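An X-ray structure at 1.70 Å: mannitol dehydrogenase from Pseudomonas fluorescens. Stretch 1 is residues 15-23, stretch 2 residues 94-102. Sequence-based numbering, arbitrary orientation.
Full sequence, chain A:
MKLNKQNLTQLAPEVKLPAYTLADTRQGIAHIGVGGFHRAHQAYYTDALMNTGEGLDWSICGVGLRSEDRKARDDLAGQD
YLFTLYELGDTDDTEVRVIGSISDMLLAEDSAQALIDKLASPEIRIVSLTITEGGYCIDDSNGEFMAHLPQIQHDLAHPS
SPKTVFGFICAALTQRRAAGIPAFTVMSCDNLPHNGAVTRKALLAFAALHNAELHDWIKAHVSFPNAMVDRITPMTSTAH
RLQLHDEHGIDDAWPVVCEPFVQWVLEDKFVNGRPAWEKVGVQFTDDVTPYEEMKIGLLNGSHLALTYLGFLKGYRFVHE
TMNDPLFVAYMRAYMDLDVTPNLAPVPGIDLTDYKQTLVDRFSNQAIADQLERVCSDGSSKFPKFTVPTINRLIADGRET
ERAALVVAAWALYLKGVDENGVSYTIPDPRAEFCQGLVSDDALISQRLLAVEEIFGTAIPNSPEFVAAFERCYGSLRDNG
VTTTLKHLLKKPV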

# COMPACT_ATOMS: atom_id res chain seq x y z
N VAL A 15 -24.89 3.07 -14.41
CA VAL A 15 -24.32 2.90 -13.08
C VAL A 15 -24.83 1.62 -12.43
O VAL A 15 -26.04 1.47 -12.22
CB VAL A 15 -24.66 4.13 -12.19
CG1 VAL A 15 -24.06 3.92 -10.78
CG2 VAL A 15 -24.08 5.39 -12.80
N LYS A 16 -23.91 0.70 -12.09
CA LYS A 16 -24.27 -0.57 -11.46
C LYS A 16 -24.53 -0.34 -9.97
O LYS A 16 -23.82 0.45 -9.30
CB LYS A 16 -23.14 -1.58 -11.65
CG LYS A 16 -22.58 -1.60 -13.08
CD LYS A 16 -23.35 -2.48 -14.04
CE LYS A 16 -22.50 -2.72 -15.34
NZ LYS A 16 -21.17 -3.53 -15.21
N LEU A 17 -25.58 -0.98 -9.47
CA LEU A 17 -26.00 -0.83 -8.07
C LEU A 17 -25.92 -2.14 -7.31
O LEU A 17 -25.99 -3.23 -7.91
CB LEU A 17 -27.46 -0.37 -8.02
CG LEU A 17 -27.87 0.83 -8.89
CD1 LEU A 17 -29.37 1.00 -8.76
CD2 LEU A 17 -27.09 2.11 -8.49
N PRO A 18 -25.76 -2.07 -5.99
CA PRO A 18 -25.71 -3.28 -5.17
C PRO A 18 -27.00 -4.03 -5.47
O PRO A 18 -28.08 -3.40 -5.63
CB PRO A 18 -25.74 -2.73 -3.76
CG PRO A 18 -24.97 -1.45 -3.87
CD PRO A 18 -25.47 -0.86 -5.19
N ALA A 19 -26.93 -5.35 -5.54
CA ALA A 19 -28.10 -6.17 -5.84
C ALA A 19 -28.68 -6.76 -4.56
O ALA A 19 -29.66 -7.49 -4.60
CB ALA A 19 -27.75 -7.30 -6.82
N TYR A 20 -28.12 -6.39 -3.42
CA TYR A 20 -28.62 -6.90 -2.15
C TYR A 20 -29.24 -5.75 -1.38
O TYR A 20 -28.99 -4.57 -1.70
CB TYR A 20 -27.47 -7.50 -1.34
CG TYR A 20 -26.24 -6.59 -1.26
CD1 TYR A 20 -26.01 -5.77 -0.15
CD2 TYR A 20 -25.33 -6.57 -2.31
CE1 TYR A 20 -24.87 -4.92 -0.09
CE2 TYR A 20 -24.18 -5.74 -2.27
CZ TYR A 20 -23.97 -4.91 -1.14
OH TYR A 20 -22.85 -4.10 -1.09
N THR A 21 -30.08 -6.06 -0.41
CA THR A 21 -30.70 -5.03 0.40
C THR A 21 -29.65 -4.55 1.41
O THR A 21 -29.19 -5.32 2.27
CB THR A 21 -31.94 -5.56 1.17
OG1 THR A 21 -32.96 -5.91 0.22
CG2 THR A 21 -32.48 -4.52 2.12
N LEU A 22 -29.30 -3.27 1.33
CA LEU A 22 -28.28 -2.73 2.23
C LEU A 22 -28.61 -2.91 3.70
O LEU A 22 -27.74 -3.21 4.54
CB LEU A 22 -28.05 -1.24 1.92
CG LEU A 22 -27.59 -1.02 0.47
CD1 LEU A 22 -27.73 0.45 0.05
CD2 LEU A 22 -26.15 -1.50 0.34
N ALA A 23 -29.88 -2.73 4.04
CA ALA A 23 -30.28 -2.85 5.43
C ALA A 23 -30.19 -4.26 6.02
O ALA A 23 -30.25 -4.41 7.25
CB ALA A 23 -31.72 -2.27 5.60
N THR A 94 -14.73 -1.14 -18.81
CA THR A 94 -14.71 -0.62 -17.45
C THR A 94 -16.15 -0.34 -17.00
O THR A 94 -17.02 -0.07 -17.83
CB THR A 94 -13.96 0.71 -17.40
OG1 THR A 94 -14.53 1.59 -18.37
CG2 THR A 94 -12.47 0.53 -17.72
N GLU A 95 -16.40 -0.40 -15.70
CA GLU A 95 -17.73 -0.08 -15.21
C GLU A 95 -17.64 0.99 -14.13
O GLU A 95 -16.54 1.29 -13.66
CB GLU A 95 -18.43 -1.31 -14.62
CG GLU A 95 -17.61 -2.03 -13.56
CD GLU A 95 -18.36 -3.19 -12.85
OE1 GLU A 95 -19.44 -3.63 -13.32
OE2 GLU A 95 -17.85 -3.65 -11.81
N VAL A 96 -18.79 1.57 -13.82
CA VAL A 96 -18.97 2.56 -12.77
C VAL A 96 -20.00 1.86 -11.89
O VAL A 96 -21.09 1.50 -12.35
CB VAL A 96 -19.57 3.87 -13.29
CG1 VAL A 96 -19.65 4.89 -12.13
CG2 VAL A 96 -18.73 4.40 -14.40
N ARG A 97 -19.65 1.66 -10.63
CA ARG A 97 -20.47 0.87 -9.74
C ARG A 97 -20.53 1.45 -8.35
O ARG A 97 -19.51 1.88 -7.82
CB ARG A 97 -19.84 -0.53 -9.66
CG ARG A 97 -20.42 -1.44 -8.59
CD ARG A 97 -19.70 -2.83 -8.61
NE ARG A 97 -20.02 -3.57 -9.83
CZ ARG A 97 -21.20 -4.15 -10.07
NH1 ARG A 97 -22.20 -4.11 -9.18
NH2 ARG A 97 -21.42 -4.74 -11.25
N VAL A 98 -21.72 1.47 -7.76
CA VAL A 98 -21.87 1.91 -6.39
C VAL A 98 -21.60 0.70 -5.48
O VAL A 98 -22.18 -0.37 -5.66
CB VAL A 98 -23.30 2.45 -6.13
CG1 VAL A 98 -23.47 2.67 -4.62
CG2 VAL A 98 -23.47 3.79 -6.90
N ILE A 99 -20.70 0.86 -4.50
CA ILE A 99 -20.29 -0.22 -3.60
C ILE A 99 -21.02 -0.05 -2.27
O ILE A 99 -21.01 1.06 -1.71
CB ILE A 99 -18.76 -0.16 -3.35
CG1 ILE A 99 -18.01 -0.33 -4.69
CG2 ILE A 99 -18.35 -1.24 -2.32
CD1 ILE A 99 -18.17 -1.78 -5.33
N GLY A 100 -21.62 -1.14 -1.77
CA GLY A 100 -22.35 -1.06 -0.51
C GLY A 100 -21.83 -1.95 0.60
O GLY A 100 -22.51 -2.11 1.63
N SER A 101 -20.62 -2.49 0.44
CA SER A 101 -20.08 -3.40 1.46
C SER A 101 -19.50 -2.79 2.73
O SER A 101 -19.18 -3.51 3.67
CB SER A 101 -19.04 -4.30 0.78
OG SER A 101 -18.07 -3.45 0.19
N ILE A 102 -19.36 -1.45 2.77
CA ILE A 102 -18.88 -0.79 4.00
C ILE A 102 -20.16 -0.17 4.59
O ILE A 102 -20.87 0.59 3.91
CB ILE A 102 -17.85 0.31 3.70
CG1 ILE A 102 -16.58 -0.33 3.13
CG2 ILE A 102 -17.51 1.12 5.01
CD1 ILE A 102 -15.49 0.70 2.72
O HOH W 1 -24.90 -4.71 -9.80

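Lys-16 has the most surface covered by the other stretch, followed by Val-98 and Gly-100. The backbones meet in a single bridge between Lys-16 and Arg-97. Two nearly straight hydrogen bonds make it: Lys-16 N donates to Val-96 O at 2.9 Å, and Val-98 N donates to Lys-16 O at 2.8 Å.

The side chain of Lys-16 starts toward the other stretch and, with chi1 and chi2 both m, reaches Glu-95. Lys-16 NZ forms a salt bridge with Glu-95 OE1 at 2.6 Å. Glu-95 also holds Arg-97: Arg-97 NE donates to Glu-95 OE2 at 2.9 Å, and Arg-97 NH2 to Glu-95 OE1 at 3.1 Å. One carboxylate thus serves two cations, whose Lys-16 NZ and Arg-97 NH2 lie 4.1 Å apart; its negative charge offsets their repulsion. Lys-16 CB lies over one face of the Arg-97 guanidinium, 3.6 Å from Arg-97 CZ. A water joins the stretches nearby, donating to Leu-17 O at 2.6 Å and accepting from Arg-97 NH1 at 2.8 Å.

Val-98 is buried and points toward stretch 1. Its branched, apolar side chain suits a site lined by carbon. Val-98 CG2 is 3.9 Å from Val-15 CG1 and 4.3 Å from Leu-17 CD2, while Val-98 CB is 4.1 Å from Pro-18 CD.

Gly-100 follows the strand, where space is short. A CB here would point toward stretch 1 and clash with Leu-22 CD2 and Tyr-20 OH, at 2.6 and 2.9 Å. Without one, the backbone can pack closely: Tyr-20 OH is 2.9 Å from Gly-100 C, which lies at the ring edge. The Tyr-20 hydroxyl is hydrogen-bonded elsewhere in the structure. Leu-22 CD2 approaches Gly-100 O at 3.9 Å. Together the two stretches bury 519 Å².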